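Local coordinates for protein SAM-dependent methyltransferase (Pyrococcus horikoshii, PDB 1WZN) that probably transfers a methyl group from S-adenosyl-L-methionine to an acceptor that has not been specified, and binds the product S-adenosyl-L-homocysteine, at residues A9-D13 / R77-K82; E26-V30 / M241-I245; T56-E61 / R86-F92. Residues are numbered along the deposited sequence.

Contact 1: residues A9-D13 / R77-K82. With SAH (S-adenosyl-L-homocysteine), chain F; SO4 (sulfate ion), chain D.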
# COMPACT_ATOMS: atom_id res chain seq x y z
N ALA A 9 27.88 14.88 13.34
CA ALA A 9 28.62 15.65 12.33
C ALA A 9 29.70 14.86 11.59
O ALA A 9 29.78 14.93 10.37
CB ALA A 9 29.23 16.90 12.97
N GLU A 10 30.52 14.11 12.31
CA GLU A 10 31.59 13.34 11.68
C GLU A 10 31.06 12.22 10.77
O GLU A 10 31.82 11.60 10.03
CB GLU A 10 32.52 12.73 12.74
CG GLU A 10 33.34 13.73 13.55
CD GLU A 10 34.28 14.58 12.69
OE1 GLU A 10 34.65 14.15 11.58
OE2 GLU A 10 34.65 15.69 13.14
N TYR A 11 29.75 11.95 10.83
CA TYR A 11 29.14 10.91 10.00
C TYR A 11 28.30 11.50 8.88
O TYR A 11 27.79 10.77 8.03
CB TYR A 11 28.26 9.99 10.86
CG TYR A 11 29.01 9.22 11.91
CD1 TYR A 11 29.74 8.08 11.59
CD2 TYR A 11 29.02 9.65 13.24
CE1 TYR A 11 30.47 7.38 12.56
CE2 TYR A 11 29.74 8.97 14.22
CZ TYR A 11 30.46 7.84 13.87
OH TYR A 11 31.18 7.17 14.83
N TYR A 12 28.15 12.82 8.87
CA TYR A 12 27.34 13.49 7.85
C TYR A 12 27.74 13.13 6.41
O TYR A 12 26.89 12.79 5.59
CB TYR A 12 27.42 15.01 8.03
CG TYR A 12 26.42 15.76 7.16
CD1 TYR A 12 25.10 15.96 7.58
CD2 TYR A 12 26.79 16.25 5.91
CE1 TYR A 12 24.18 16.62 6.77
CE2 TYR A 12 25.88 16.91 5.10
CZ TYR A 12 24.57 17.09 5.53
OH TYR A 12 23.67 17.72 4.72
N ASP A 13 29.03 13.21 6.09
CA ASP A 13 29.49 12.90 4.74
C ASP A 13 29.27 11.42 4.39
O ASP A 13 29.11 11.08 3.22
CB ASP A 13 30.97 13.28 4.58
CG ASP A 13 31.18 14.79 4.51
OD1 ASP A 13 30.18 15.53 4.60
OD2 ASP A 13 32.34 15.24 4.37
N ARG A 77 34.06 22.08 11.55
CA ARG A 77 35.29 21.36 11.84
C ARG A 77 35.61 20.43 10.67
O ARG A 77 36.76 20.34 10.23
CB ARG A 77 35.15 20.56 13.13
CG ARG A 77 36.41 19.79 13.51
CD ARG A 77 36.25 19.06 14.84
NE ARG A 77 37.47 18.35 15.19
CZ ARG A 77 37.64 17.66 16.32
NH1 ARG A 77 36.65 17.60 17.21
NH2 ARG A 77 38.79 17.04 16.56
N VAL A 78 34.59 19.74 10.17
CA VAL A 78 34.73 18.83 9.05
C VAL A 78 35.06 19.59 7.77
O VAL A 78 35.94 19.20 7.01
CB VAL A 78 33.43 18.01 8.82
CG1 VAL A 78 33.59 17.07 7.62
CG2 VAL A 78 33.08 17.23 10.08
N ALA A 79 34.34 20.68 7.54
CA ALA A 79 34.58 21.49 6.35
C ALA A 79 36.03 22.00 6.29
O ALA A 79 36.69 21.91 5.24
CB ALA A 79 33.61 22.67 6.32
N ARG A 80 36.53 22.53 7.40
CA ARG A 80 37.89 23.05 7.43
C ARG A 80 38.93 21.96 7.20
O ARG A 80 39.95 22.19 6.54
CB ARG A 80 38.17 23.75 8.77
CG ARG A 80 37.35 25.01 9.00
CD ARG A 80 37.91 25.81 10.16
NE ARG A 80 37.10 26.98 10.49
CZ ARG A 80 36.20 27.03 11.47
NH1 ARG A 80 35.99 25.96 12.23
NH2 ARG A 80 35.53 28.15 11.70
N ARG A 81 38.67 20.78 7.75
CA ARG A 81 39.58 19.65 7.60
C ARG A 81 39.71 19.28 6.13
O ARG A 81 40.82 19.11 5.61
CB ARG A 81 39.06 18.45 8.39
CG ARG A 81 39.94 17.20 8.32
CD ARG A 81 39.25 16.01 8.97
NE ARG A 81 38.83 16.30 10.33
CZ ARG A 81 37.61 16.05 10.81
NH1 ARG A 81 36.69 15.50 10.02
NH2 ARG A 81 37.30 16.36 12.06
N LYS A 82 38.57 19.17 5.44
CA LYS A 82 38.57 18.83 4.03
C LYS A 82 39.19 19.93 3.17
O LYS A 82 39.92 19.63 2.22
CB LYS A 82 37.14 18.53 3.55
CG LYS A 82 36.54 17.28 4.19
CD LYS A 82 35.20 16.90 3.56
CE LYS A 82 34.16 17.99 3.74
NZ LYS A 82 32.83 17.62 3.16
N SAH F . 24.74 23.16 2.73
CA SAH F . 25.25 21.83 3.27
CB SAH F . 24.59 21.31 4.51
CG SAH F . 23.10 20.97 4.53
SD SAH F . 22.72 20.46 6.26
C SAH F . 25.14 20.80 2.06
O SAH F . 24.69 21.18 0.96
OXT SAH F . 25.55 19.60 2.31
C5' SAH F . 21.85 21.82 6.94
C4' SAH F . 22.85 22.84 7.67
O4' SAH F . 21.97 23.85 8.17
C3' SAH F . 23.56 22.31 8.89
O3' SAH F . 24.98 22.35 8.71
C2' SAH F . 23.02 23.25 10.05
O2' SAH F . 23.98 23.46 11.08
C1' SAH F . 22.64 24.51 9.29
N9 SAH F . 21.77 25.35 9.87
C8 SAH F . 20.46 25.20 10.32
N7 SAH F . 19.93 26.26 10.83
C5 SAH F . 20.94 27.25 10.73
C6 SAH F . 20.96 28.63 11.11
N6 SAH F . 19.92 29.26 11.68
N1 SAH F . 22.14 29.29 10.84
C2 SAH F . 23.22 28.69 10.26
N3 SAH F . 23.24 27.37 9.88
C4 SAH F . 22.07 26.71 10.14
S SO4 D . 40.58 18.14 12.96
O1 SO4 D . 39.94 19.44 13.24
O2 SO4 D . 40.80 17.99 11.51
O3 SO4 D . 39.70 17.05 13.44
O4 SO4 D . 41.88 18.08 13.66
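V78 packs its two methyl groups against the carboxylates of E10 and D13, with CG2 3.8 Å from E10 OE1 and CG1 3.9 Å from D13 OD2; CG2 also lies 4.0 Å from the carbonyl A9 O. A short, beta-branched residue suits this place, because it fills the gap between helix and N-terminal segment while longer neighbours reach past it to pair charges. One turn further along the helix, R81 meets E10 end to end: R81 NH1 donates to E10 OE1 and R81 NH2 to E10 OE2, both at 2.9 Å, a bidentate salt bridge in which both carboxylate oxygens are used. K82 makes the second bridge, its NZ 2.7 Å from D13 OD2; its long aliphatic chain brings the ammonium group across from the helix. Residues 77-82 belong to helix 73-85 of the Rossmann-like methyltransferase domain, which follows strand 65-70, and the salt bridges join the N-terminal segment to that helix beside the SAH pocket, to which Y12 belongs. Y12 makes no contact with 77-82 but reaches the ligand: Y12 OH lies 3.3 Å from SAH SD, the sulfur that carries the transferable methyl in the cofactor's reactive form. D13 OD1 is hydrogen-bonded to T52, so the same carboxylate also joins the loop after strand 44-48. A sulfate, probably from the crystallisation liquor, is bound by R77 and R81, accepting at O3 from R77 NE at 3.1 Å and from R81 NH2 at 2.9 Å.

Contact 2: residues E26-V30 / M241-I245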
# COMPACT_ATOMS: atom_id res chain seq x y z
N GLU A 26 25.68 19.33 -9.78
CA GLU A 26 24.93 20.42 -9.18
C GLU A 26 25.64 21.76 -9.34
O GLU A 26 25.00 22.76 -9.64
CB GLU A 26 24.65 20.15 -7.70
CG GLU A 26 23.47 19.21 -7.47
CD GLU A 26 23.02 19.15 -6.03
OE1 GLU A 26 22.02 18.46 -5.76
OE2 GLU A 26 23.67 19.79 -5.17
N ILE A 27 26.95 21.79 -9.16
CA ILE A 27 27.65 23.05 -9.31
C ILE A 27 27.74 23.46 -10.78
O ILE A 27 27.85 24.64 -11.09
CB ILE A 27 29.04 22.99 -8.63
CG1 ILE A 27 28.84 22.79 -7.12
CG2 ILE A 27 29.81 24.29 -8.87
CD1 ILE A 27 27.84 23.77 -6.48
N ASP A 28 27.66 22.49 -11.68
CA ASP A 28 27.66 22.80 -13.12
C ASP A 28 26.40 23.64 -13.36
O ASP A 28 26.43 24.64 -14.08
CB ASP A 28 27.55 21.54 -13.98
CG ASP A 28 28.86 20.80 -14.13
OD1 ASP A 28 29.91 21.34 -13.72
OD2 ASP A 28 28.83 19.67 -14.67
N PHE A 29 25.29 23.21 -12.76
CA PHE A 29 24.02 23.92 -12.90
C PHE A 29 24.11 25.30 -12.25
O PHE A 29 23.64 26.29 -12.81
CB PHE A 29 22.88 23.12 -12.25
CG PHE A 29 21.54 23.80 -12.33
CD1 PHE A 29 21.04 24.26 -13.55
CD2 PHE A 29 20.76 23.97 -11.19
CE1 PHE A 29 19.79 24.89 -13.63
CE2 PHE A 29 19.51 24.60 -11.25
CZ PHE A 29 19.03 25.06 -12.47
N VAL A 30 24.72 25.35 -11.07
CA VAL A 30 24.89 26.62 -10.38
C VAL A 30 25.68 27.61 -11.24
O VAL A 30 25.32 28.78 -11.33
CB VAL A 30 25.61 26.42 -9.02
CG1 VAL A 30 25.99 27.78 -8.41
CG2 VAL A 30 24.69 25.66 -8.06
N MET A 241 10.74 17.21 -9.33
CA MET A 241 10.58 16.95 -7.90
C MET A 241 11.53 17.71 -6.98
O MET A 241 11.38 17.67 -5.76
CB MET A 241 10.67 15.44 -7.62
CG MET A 241 9.41 14.67 -8.00
SD MET A 241 7.93 15.26 -7.10
CE MET A 241 8.09 14.35 -5.56
N ARG A 242 12.54 18.37 -7.54
CA ARG A 242 13.44 19.18 -6.73
C ARG A 242 13.42 20.56 -7.37
O ARG A 242 13.50 20.69 -8.59
CB ARG A 242 14.86 18.62 -6.69
CG ARG A 242 15.78 19.44 -5.77
CD ARG A 242 16.92 18.60 -5.21
NE ARG A 242 17.83 18.14 -6.25
CZ ARG A 242 19.02 18.67 -6.50
NH1 ARG A 242 19.45 19.70 -5.77
NH2 ARG A 242 19.78 18.18 -7.47
N TYR A 243 13.30 21.59 -6.55
CA TYR A 243 13.21 22.94 -7.08
C TYR A 243 14.35 23.85 -6.68
O TYR A 243 15.01 23.64 -5.67
CB TYR A 243 11.89 23.57 -6.62
CG TYR A 243 10.73 22.62 -6.80
CD1 TYR A 243 10.33 22.22 -8.07
CD2 TYR A 243 10.11 22.04 -5.69
CE1 TYR A 243 9.33 21.26 -8.24
CE2 TYR A 243 9.10 21.08 -5.85
CZ TYR A 243 8.73 20.69 -7.13
OH TYR A 243 7.78 19.71 -7.31
N TRP A 244 14.57 24.86 -7.51
CA TRP A 244 15.59 25.86 -7.26
C TRP A 244 14.94 27.22 -7.38
O TRP A 244 14.24 27.50 -8.35
CB TRP A 244 16.71 25.78 -8.30
CG TRP A 244 17.48 24.52 -8.25
CD1 TRP A 244 17.13 23.32 -8.80
CD2 TRP A 244 18.73 24.32 -7.60
NE1 TRP A 244 18.10 22.38 -8.53
CE2 TRP A 244 19.10 22.97 -7.79
CE3 TRP A 244 19.59 25.15 -6.86
CZ2 TRP A 244 20.28 22.43 -7.28
CZ3 TRP A 244 20.77 24.61 -6.35
CH2 TRP A 244 21.10 23.27 -6.56
N ILE A 245 15.15 28.06 -6.37
CA ILE A 245 14.63 29.41 -6.39
C ILE A 245 15.85 30.29 -6.64
O ILE A 245 16.87 30.15 -5.96
CB ILE A 245 13.98 29.81 -5.05
CG1 ILE A 245 12.70 29.00 -4.83
CG2 ILE A 245 13.66 31.30 -5.06
CD1 ILE A 245 11.62 29.24 -5.86
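The indole of W244 is the broad surface on which this helix-to-strand contact is built. With chi1 near -65° (m) and chi2 near 81°, it presents one face to F29, whose trans chi1 (t) extends the phenyl ring straight toward the strand. The result is a T-shaped stack: the edge of F29 meets the five-membered ring of W244, centroids 4.8 Å apart and planes at 73°, with F29 CE2 3.6 Å from W244 CG. V30, also t, adds a lighter touch, CG2 lying 4.4 Å from W244 CZ3. Large rings are needed here, since the axes of the two short segments come no closer than 12.4 Å. Beside the aromatic pair, E26 adopts an extended m,t side chain and R242 a t,t,p one, so that E26 OE1 and R242 NH2 meet at 2.8 Å in a salt bridge. The charges are well compensated in this buried setting: E26 also pairs with R22 and R19, and R242 with D144. Helix 23-36 thereby packs on one face of the central mixed sheet of the Rossmann-like methyltransferase fold, its 26-30 segment running at 33° to strand 242-245. That strand lies antiparallel between strands 139-146 and 225-230; I142 of the first touches both V30 and W244, and Y229 of the second touches F29.

Contact 3: residues T56-E61 / R86-F92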
# COMPACT_ATOMS: atom_id res chain seq x y z
N THR A 56 30.43 23.82 -1.04
CA THR A 56 31.34 24.92 -0.74
C THR A 56 32.73 24.66 -1.34
O THR A 56 33.30 25.51 -2.03
CB THR A 56 31.51 25.10 0.79
OG1 THR A 56 30.23 24.96 1.43
CG2 THR A 56 32.07 26.49 1.11
N LEU A 57 33.27 23.48 -1.06
CA LEU A 57 34.59 23.10 -1.58
C LEU A 57 34.58 22.93 -3.09
O LEU A 57 35.55 23.28 -3.77
CB LEU A 57 35.07 21.81 -0.90
CG LEU A 57 35.83 22.01 0.43
CD1 LEU A 57 34.89 22.57 1.49
CD2 LEU A 57 36.41 20.69 0.89
N GLU A 58 33.48 22.42 -3.64
CA GLU A 58 33.38 22.25 -5.09
C GLU A 58 33.46 23.62 -5.77
O GLU A 58 34.14 23.79 -6.79
CB GLU A 58 32.08 21.52 -5.44
CG GLU A 58 31.86 21.27 -6.93
CD GLU A 58 33.01 20.51 -7.60
OE1 GLU A 58 33.63 19.65 -6.95
OE2 GLU A 58 33.27 20.78 -8.80
N LEU A 59 32.76 24.60 -5.21
CA LEU A 59 32.78 25.96 -5.75
C LEU A 59 34.20 26.54 -5.61
O LEU A 59 34.71 27.18 -6.54
CB LEU A 59 31.78 26.86 -5.00
CG LEU A 59 30.31 26.72 -5.44
CD1 LEU A 59 29.36 27.27 -4.38
CD2 LEU A 59 30.14 27.48 -6.76
N ALA A 60 34.83 26.31 -4.47
CA ALA A 60 36.18 26.82 -4.25
C ALA A 60 37.16 26.22 -5.25
O ALA A 60 38.01 26.91 -5.81
CB ALA A 60 36.65 26.50 -2.83
N GLU A 61 37.02 24.92 -5.47
CA GLU A 61 37.89 24.22 -6.40
C GLU A 61 37.86 24.85 -7.79
O GLU A 61 38.79 24.75 -8.58
CB GLU A 61 37.43 22.76 -6.48
CG GLU A 61 38.42 21.87 -7.25
CD GLU A 61 37.95 20.42 -7.20
OE1 GLU A 61 37.88 19.87 -6.11
OE2 GLU A 61 37.72 19.85 -8.26
N ARG A 86 42.57 19.53 0.83
CA ARG A 86 42.51 19.78 -0.60
C ARG A 86 43.18 21.09 -1.02
O ARG A 86 43.13 21.46 -2.19
CB ARG A 86 41.04 19.73 -1.06
CG ARG A 86 40.42 18.35 -0.85
CD ARG A 86 38.88 18.36 -0.92
NE ARG A 86 38.37 18.89 -2.18
CZ ARG A 86 37.07 18.91 -2.50
NH1 ARG A 86 36.17 18.41 -1.67
NH2 ARG A 86 36.69 19.42 -3.66
N ASN A 87 43.82 21.75 -0.07
CA ASN A 87 44.52 23.01 -0.33
C ASN A 87 43.59 24.10 -0.87
O ASN A 87 43.98 24.92 -1.70
CB ASN A 87 45.66 22.80 -1.32
CG ASN A 87 46.68 21.79 -0.83
OD1 ASN A 87 47.20 21.91 0.28
ND2 ASN A 87 46.96 20.79 -1.65
N LEU A 88 42.35 24.10 -0.39
CA LEU A 88 41.38 25.09 -0.82
C LEU A 88 41.29 26.16 0.26
O LEU A 88 41.24 25.85 1.45
CB LEU A 88 40.02 24.42 -1.05
CG LEU A 88 40.03 23.42 -2.21
CD1 LEU A 88 38.71 22.65 -2.27
CD2 LEU A 88 40.29 24.17 -3.52
N LYS A 89 41.30 27.41 -0.17
CA LYS A 89 41.23 28.53 0.75
C LYS A 89 39.80 29.03 0.84
O LYS A 89 39.28 29.65 -0.09
CB LYS A 89 42.17 29.65 0.28
CG LYS A 89 43.64 29.24 0.22
CD LYS A 89 44.55 30.42 -0.10
CE LYS A 89 46.02 30.00 -0.06
NZ LYS A 89 46.94 31.14 -0.34
N ILE A 90 39.16 28.74 1.97
CA ILE A 90 37.78 29.15 2.20
C ILE A 90 37.67 29.72 3.60
O ILE A 90 38.28 29.20 4.54
CB ILE A 90 36.80 27.94 2.12
CG1 ILE A 90 36.86 27.32 0.72
CG2 ILE A 90 35.38 28.38 2.47
CD1 ILE A 90 36.15 25.96 0.61
N GLU A 91 36.92 30.81 3.74
CA GLU A 91 36.74 31.41 5.05
C GLU A 91 35.47 30.81 5.66
O GLU A 91 34.36 31.08 5.19
CB GLU A 91 36.60 32.93 4.92
CG GLU A 91 36.16 33.62 6.21
CD GLU A 91 36.14 35.14 6.10
OE1 GLU A 91 35.87 35.66 5.00
OE2 GLU A 91 36.40 35.81 7.12
N PHE A 92 35.63 29.97 6.68
CA PHE A 92 34.49 29.35 7.35
C PHE A 92 34.20 30.12 8.64
O PHE A 92 35.10 30.37 9.44
CB PHE A 92 34.79 27.87 7.65
CG PHE A 92 34.67 26.98 6.44
CD1 PHE A 92 33.43 26.74 5.86
CD2 PHE A 92 35.80 26.40 5.87
CE1 PHE A 92 33.31 25.93 4.72
CE2 PHE A 92 35.69 25.59 4.74
CZ PHE A 92 34.44 25.35 4.17
O HOH W 1 34.09 18.53 -4.53
O HOH W 2 40.08 18.74 -4.53
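An arginine just beyond a helix end folds back over a leucine: R86 lays one face of its guanidinium against L57 CB while NH2 reaches E61 OE1 at 2.8 Å in a salt bridge. In the Rossmann-like methyltransferase fold, this joins helix 54-61 to the connection between helix 73-85 and edge strand 91-94. N87, with positive phi, is the C-prime residue of the Schellman motif that ends helix 73-85 and turns the chain toward the strand. L88 and I90 point toward the helix, K89 between them points away, and F92 starts out sideways but brings its ring against T56 and L57. The small A60 lies close, CA 6.5 Å from L88 CA and CB 3.5 Å from I90 CD1, whereas L57 CD1 reaches I90 CD1 at 3.7 Å and F92 CZ at 3.9 Å. One water joins R86 NH2 (2.9 Å) to E58 OE1 (2.7 Å), E58 also pairing with R62; another donates to E61 OE1 and accepts from R86 NE, each at 2.9 Å.

Overall arrangement
Contacts 1 and 3 adjoin, their centres about 13 Å apart, because helix 73-85 leads directly into strand 91-94. K82 CB packs on L57 CD2 at 3.5 Å, and R80 NH2 lies 3.2 Å from F92 O, a probable hydrogen bond. Contact 2, its centre about 20 Å from that of contact 3, meets it through I27 CG1 and E58 CG at 3.4 Å, so helix 54-61 touches both helix 23-36 of contact 2 and helix 73-85 of contact 1. Contacts 1 and 2 do not touch, with centres about 23 Å apart on opposite sides of the chain's centre. Contact 1 supplies Y12 to the SAH pocket; contacts 2 and 3 lie near it, the side chains of E26 and T56 each about 6 Å from SAH.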